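Local coordinates for autolysin E (Staphylococcus aureus, PDB 4PI8), which probably cleaves the glycan strands of bacterial peptidoglycan as a glucosaminidase of the lysozyme clan, binding the NAG-NAM disaccharide in its groove, at residues A[122-136]-A[147-160]. The protein carries 1 engineered substitution. Sequence-based numbering, arbitrary orientation. Where two conformers were deposited one is given.
Sequences DGKKRYYNFFGIGAF and YAEKEQWTSPDKAI. With AMU (N-acetyl-beta-muramic acid), chain B.
Tyr-127 and Tyr-128, where a beta-hairpin of this lysozyme-clan glucosaminidase domain runs into the glycan-binding loop, pack against the Schellman-closed end of helix 147-150 and the start of helix 156-172. One direct hydrogen bond ties the backbones, Tyr-128 N to Trp-153 O at 2.9 Å, and water 1 links Arg-126 N to Thr-154 O. Both tyrosines hold CG anti to the carbonyl carbon (chi1 -62° and -64°), and because they are consecutive in an extended chain their rings go to different partners. Glu-149 CA stands over a face of the Tyr-127 ring, 4.0 Å from its centroid, and the Glu-149 carboxylate continues this stack, its plane 27° from the ring. Pro-156 CD lies squarely over the Tyr-128 ring, 3.9 Å from the centroid. Ala-159 CB, farther along the same helix, covers a face of Phe-130, while Ile-160 CG1 meets that ring at its edge. Trp-153 turns an edge to Tyr-128 O, with its indole perpendicular to the Asn-129 amide. That amide braces the sugar-binding loop from within: Asn-129 OD1 accepts from Ile-133 N in an almost straight bond, and Asn-129 ND2 donates to Ile-133 O at 2.8 Å. Ile-133 CD1 touches Trp-153 CH2, and Ile-133 CG2 rests against Tyr-147 CD2 at 3.6 Å. From this loop Gly-134 N donates a hydrogen bond to O7 of the N-acetylmuramic acid, 2.7 Å long.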
# COMPACT_ATOMS: atom_id res chain seq x y z
N ASP A 122 -23.52 2.79 6.71
CA ASP A 122 -24.17 1.77 7.60
C ASP A 122 -24.87 2.44 8.76
O ASP A 122 -24.23 2.84 9.76
CB ASP A 122 -23.12 0.82 8.14
CG ASP A 122 -23.72 -0.33 8.96
OD1 ASP A 122 -24.82 -0.86 8.62
OD2 ASP A 122 -23.04 -0.73 9.93
N GLY A 123 -26.19 2.57 8.62
CA GLY A 123 -26.98 3.34 9.59
C GLY A 123 -26.65 4.83 9.58
O GLY A 123 -26.65 5.45 8.52
N LYS A 124 -26.38 5.41 10.74
CA LYS A 124 -26.10 6.84 10.85
C LYS A 124 -24.65 7.13 10.45
O LYS A 124 -24.25 8.28 10.30
CB LYS A 124 -26.29 7.34 12.29
CG LYS A 124 -27.67 7.07 12.92
CD LYS A 124 -28.76 7.96 12.30
CE LYS A 124 -30.09 7.79 13.09
NZ LYS A 124 -31.07 8.88 12.82
N LYS A 125 -23.83 6.08 10.34
CA LYS A 125 -22.38 6.26 10.06
C LYS A 125 -21.99 5.91 8.62
O LYS A 125 -22.68 5.19 7.89
CB LYS A 125 -21.60 5.37 11.01
CG LYS A 125 -21.67 5.83 12.46
CD LYS A 125 -21.07 4.78 13.40
CE LYS A 125 -21.78 4.74 14.75
NZ LYS A 125 -21.31 3.57 15.55
N ARG A 126 -20.82 6.38 8.23
CA ARG A 126 -20.21 6.07 6.94
C ARG A 126 -18.79 5.68 7.26
O ARG A 126 -18.16 6.30 8.12
CB ARG A 126 -20.22 7.29 6.02
CG ARG A 126 -19.85 7.05 4.59
CD ARG A 126 -20.35 8.20 3.72
NE ARG A 126 -21.63 8.66 4.25
CZ ARG A 126 -22.80 8.58 3.62
NH1 ARG A 126 -22.89 8.06 2.40
NH2 ARG A 126 -23.90 9.01 4.23
N TYR A 127 -18.33 4.60 6.61
CA TYR A 127 -16.96 4.10 6.80
C TYR A 127 -16.14 4.35 5.57
O TYR A 127 -16.59 4.29 4.44
CB TYR A 127 -17.00 2.61 7.14
CG TYR A 127 -17.75 2.36 8.43
CD1 TYR A 127 -17.16 2.54 9.66
CD2 TYR A 127 -19.09 2.00 8.41
CE1 TYR A 127 -17.87 2.37 10.84
CE2 TYR A 127 -19.80 1.80 9.60
CZ TYR A 127 -19.20 1.99 10.80
OH TYR A 127 -19.87 1.77 11.99
N TYR A 128 -14.84 4.68 5.83
CA TYR A 128 -13.87 5.07 4.78
C TYR A 128 -12.68 4.13 4.88
O TYR A 128 -12.38 3.60 5.91
CB TYR A 128 -13.41 6.53 5.02
CG TYR A 128 -14.58 7.51 4.89
CD1 TYR A 128 -15.38 7.76 5.99
CD2 TYR A 128 -14.83 8.12 3.71
CE1 TYR A 128 -16.45 8.65 5.86
CE2 TYR A 128 -15.90 9.01 3.54
CZ TYR A 128 -16.70 9.23 4.66
OH TYR A 128 -17.77 10.14 4.56
N ASN A 129 -12.06 3.95 3.72
CA ASN A 129 -10.87 3.04 3.65
C ASN A 129 -10.05 3.52 2.48
O ASN A 129 -10.46 3.46 1.34
CB ASN A 129 -11.40 1.64 3.42
CG ASN A 129 -10.34 0.58 3.52
OD1 ASN A 129 -9.15 0.78 3.27
ND2 ASN A 129 -10.78 -0.56 3.93
N PHE A 130 -8.83 4.03 2.79
CA PHE A 130 -8.01 4.62 1.77
C PHE A 130 -6.76 3.81 1.38
O PHE A 130 -5.93 4.29 0.62
CB PHE A 130 -7.57 6.04 2.19
CG PHE A 130 -8.68 7.04 2.38
CD1 PHE A 130 -9.85 6.98 1.67
CD2 PHE A 130 -8.50 8.05 3.29
CE1 PHE A 130 -10.87 7.91 1.88
CE2 PHE A 130 -9.47 9.02 3.44
CZ PHE A 130 -10.66 8.93 2.76
N PHE A 131 -6.66 2.60 1.94
CA PHE A 131 -5.46 1.79 1.72
C PHE A 131 -5.76 0.35 1.30
O PHE A 131 -4.89 -0.53 1.49
CB PHE A 131 -4.47 1.88 2.88
CG PHE A 131 -4.09 3.29 3.25
CD1 PHE A 131 -3.05 3.92 2.62
CD2 PHE A 131 -4.81 3.96 4.20
CE1 PHE A 131 -2.67 5.21 2.91
CE2 PHE A 131 -4.49 5.25 4.51
CZ PHE A 131 -3.44 5.89 3.87
N GLY A 132 -6.97 0.09 0.84
CA GLY A 132 -7.28 -1.26 0.42
C GLY A 132 -7.19 -2.26 1.51
O GLY A 132 -6.72 -3.42 1.24
N ILE A 133 -7.62 -2.00 2.73
CA ILE A 133 -7.45 -2.83 3.88
C ILE A 133 -8.71 -3.66 4.12
O ILE A 133 -9.79 -3.11 4.45
CB ILE A 133 -7.05 -2.04 5.14
CG1 ILE A 133 -5.72 -1.30 4.88
CG2 ILE A 133 -6.94 -2.92 6.36
CD1 ILE A 133 -5.42 -0.20 5.86
N GLY A 134 -8.60 -4.98 3.97
CA GLY A 134 -9.70 -5.89 4.30
C GLY A 134 -10.85 -5.77 3.32
O GLY A 134 -10.72 -5.24 2.24
N ALA A 135 -12.00 -6.35 3.73
CA ALA A 135 -13.17 -6.36 2.92
C ALA A 135 -13.90 -5.03 3.10
O ALA A 135 -14.11 -4.58 4.24
CB ALA A 135 -14.08 -7.54 3.30
N PHE A 136 -14.18 -4.43 1.96
CA PHE A 136 -14.78 -3.09 1.91
C PHE A 136 -15.75 -2.97 0.79
O PHE A 136 -15.42 -2.54 -0.30
CB PHE A 136 -13.66 -2.02 1.83
CG PHE A 136 -14.15 -0.63 2.17
CD1 PHE A 136 -14.55 -0.35 3.47
CD2 PHE A 136 -14.24 0.34 1.19
CE1 PHE A 136 -15.08 0.95 3.78
CE2 PHE A 136 -14.73 1.62 1.51
CZ PHE A 136 -15.13 1.88 2.79
N TYR A 147 -13.02 -4.63 8.19
CA TYR A 147 -12.03 -4.06 9.03
C TYR A 147 -12.29 -2.55 9.30
O TYR A 147 -12.15 -2.12 10.43
CB TYR A 147 -10.62 -4.25 8.42
CG TYR A 147 -9.53 -4.08 9.43
CD1 TYR A 147 -9.25 -5.09 10.32
CD2 TYR A 147 -8.78 -2.93 9.48
CE1 TYR A 147 -8.27 -4.96 11.27
CE2 TYR A 147 -7.79 -2.78 10.41
CZ TYR A 147 -7.52 -3.81 11.30
OH TYR A 147 -6.54 -3.68 12.24
N ALA A 148 -12.71 -1.86 8.26
CA ALA A 148 -12.95 -0.40 8.37
C ALA A 148 -14.03 -0.15 9.42
O ALA A 148 -14.00 0.81 10.18
CB ALA A 148 -13.31 0.19 7.06
N GLU A 149 -15.03 -1.03 9.43
CA GLU A 149 -16.13 -0.92 10.41
C GLU A 149 -15.68 -1.33 11.82
O GLU A 149 -15.91 -0.62 12.79
CB GLU A 149 -17.33 -1.73 9.95
CG GLU A 149 -18.43 -1.83 11.00
CD GLU A 149 -19.74 -2.31 10.41
OE1 GLU A 149 -19.75 -2.88 9.30
OE2 GLU A 149 -20.78 -2.11 11.06
N LYS A 150 -14.94 -2.42 11.91
CA LYS A 150 -14.38 -2.87 13.16
C LYS A 150 -13.53 -1.82 13.86
O LYS A 150 -13.61 -1.68 15.08
CB LYS A 150 -13.55 -4.15 12.92
CG LYS A 150 -12.81 -4.68 14.15
CD LYS A 150 -12.44 -6.15 13.96
CE LYS A 150 -11.48 -6.64 15.04
NZ LYS A 150 -10.08 -6.34 14.67
N GLU A 151 -12.73 -1.08 13.08
CA GLU A 151 -11.85 -0.07 13.64
C GLU A 151 -12.50 1.32 13.71
O GLU A 151 -11.83 2.28 14.09
CB GLU A 151 -10.54 0.04 12.84
CG GLU A 151 -9.63 -1.16 12.85
CD GLU A 151 -9.40 -1.76 14.22
OE1 GLU A 151 -9.06 -1.04 15.18
OE2 GLU A 151 -9.58 -2.98 14.32
N GLN A 152 -13.75 1.41 13.27
CA GLN A 152 -14.59 2.60 13.33
C GLN A 152 -13.93 3.75 12.59
O GLN A 152 -13.74 4.89 13.12
CB GLN A 152 -14.94 2.96 14.79
CG GLN A 152 -15.96 1.99 15.41
CD GLN A 152 -17.31 2.01 14.66
OE1 GLN A 152 -17.75 1.01 14.10
NE2 GLN A 152 -17.98 3.16 14.67
N TRP A 153 -13.54 3.47 11.36
CA TRP A 153 -13.03 4.51 10.47
C TRP A 153 -14.20 5.25 9.88
O TRP A 153 -14.55 5.15 8.71
CB TRP A 153 -12.16 3.95 9.34
CG TRP A 153 -10.90 3.27 9.89
CD1 TRP A 153 -10.34 3.40 11.12
CD2 TRP A 153 -10.04 2.41 9.13
NE1 TRP A 153 -9.19 2.61 11.21
CE2 TRP A 153 -9.02 1.99 10.00
CE3 TRP A 153 -10.11 1.90 7.84
CZ2 TRP A 153 -8.04 1.10 9.58
CZ3 TRP A 153 -9.11 1.02 7.44
CH2 TRP A 153 -8.13 0.63 8.33
N THR A 154 -14.78 6.09 10.73
CA THR A 154 -16.01 6.83 10.43
C THR A 154 -15.83 8.20 9.83
O THR A 154 -16.78 8.93 9.60
CB THR A 154 -16.85 6.99 11.75
OG1 THR A 154 -16.05 7.61 12.75
CG2 THR A 154 -17.32 5.66 12.26
N SER A 155 -14.59 8.58 9.47
CA SER A 155 -14.30 9.79 8.78
C SER A 155 -13.05 9.60 7.89
O SER A 155 -12.26 8.68 8.18
CB SER A 155 -14.01 10.91 9.76
OG SER A 155 -12.77 10.74 10.44
N PRO A 156 -12.84 10.49 6.93
CA PRO A 156 -11.61 10.43 6.13
C PRO A 156 -10.40 10.54 7.04
O PRO A 156 -9.40 9.79 6.83
CB PRO A 156 -11.75 11.61 5.22
CG PRO A 156 -13.25 11.70 4.94
CD PRO A 156 -13.82 11.42 6.30
N ASP A 157 -10.39 11.44 8.01
CA ASP A 157 -9.20 11.61 8.82
C ASP A 157 -8.93 10.34 9.64
O ASP A 157 -7.77 9.91 9.82
CB ASP A 157 -9.31 12.85 9.74
CG ASP A 157 -9.26 14.12 8.97
OD1 ASP A 157 -8.98 14.22 7.78
OD2 ASP A 157 -9.51 15.20 9.63
N LYS A 158 -9.96 9.69 10.16
CA LYS A 158 -9.80 8.46 10.91
C LYS A 158 -9.26 7.32 9.98
O LYS A 158 -8.45 6.50 10.42
CB LYS A 158 -11.06 7.96 11.58
CG LYS A 158 -11.39 8.83 12.79
CD LYS A 158 -12.83 8.59 13.20
CE LYS A 158 -13.13 9.39 14.46
NZ LYS A 158 -12.45 8.83 15.66
N ALA A 159 -9.67 7.32 8.72
CA ALA A 159 -9.15 6.33 7.74
C ALA A 159 -7.69 6.59 7.40
O ALA A 159 -6.95 5.60 7.19
CB ALA A 159 -9.99 6.35 6.51
N ILE A 160 -7.26 7.84 7.41
CA ILE A 160 -5.83 8.14 7.14
C ILE A 160 -4.98 7.65 8.31
O ILE A 160 -4.01 6.91 8.19
CB ILE A 160 -5.63 9.64 6.91
CG1 ILE A 160 -6.30 10.03 5.60
CG2 ILE A 160 -4.14 9.96 6.83
CD1 ILE A 160 -6.55 11.53 5.43
C1 AMU B . -5.55 -8.00 -0.43
C2 AMU B . -5.56 -8.03 1.07
C3 AMU B . -4.82 -9.27 1.58
C4 AMU B . -5.45 -10.52 0.91
C5 AMU B . -5.55 -10.31 -0.57
C6 AMU B . -6.20 -11.50 -1.27
C7 AMU B . -5.27 -6.19 2.74
C8 AMU B . -4.34 -5.08 3.18
C9 AMU B . -3.63 -9.09 3.66
C10 AMU B . -3.91 -8.50 4.99
C11 AMU B . -2.80 -10.36 3.78
O1 AMU B . -6.28 -6.88 -0.93
O3 AMU B . -4.86 -9.38 3.00
O4 AMU B . -4.58 -11.60 1.27
O5 AMU B . -6.29 -9.15 -0.86
O6 AMU B . -6.14 -11.41 -2.70
O7 AMU B . -6.34 -6.37 3.28
O10 AMU B . -3.07 -7.72 5.53
O11 AMU B . -5.00 -8.84 5.61
N2 AMU B . -4.88 -6.84 1.65
O HOH W 1 -19.56 8.32 9.94
O HOH W 2 -7.93 3.56 5.57
O HOH W 3 -12.29 -2.89 5.44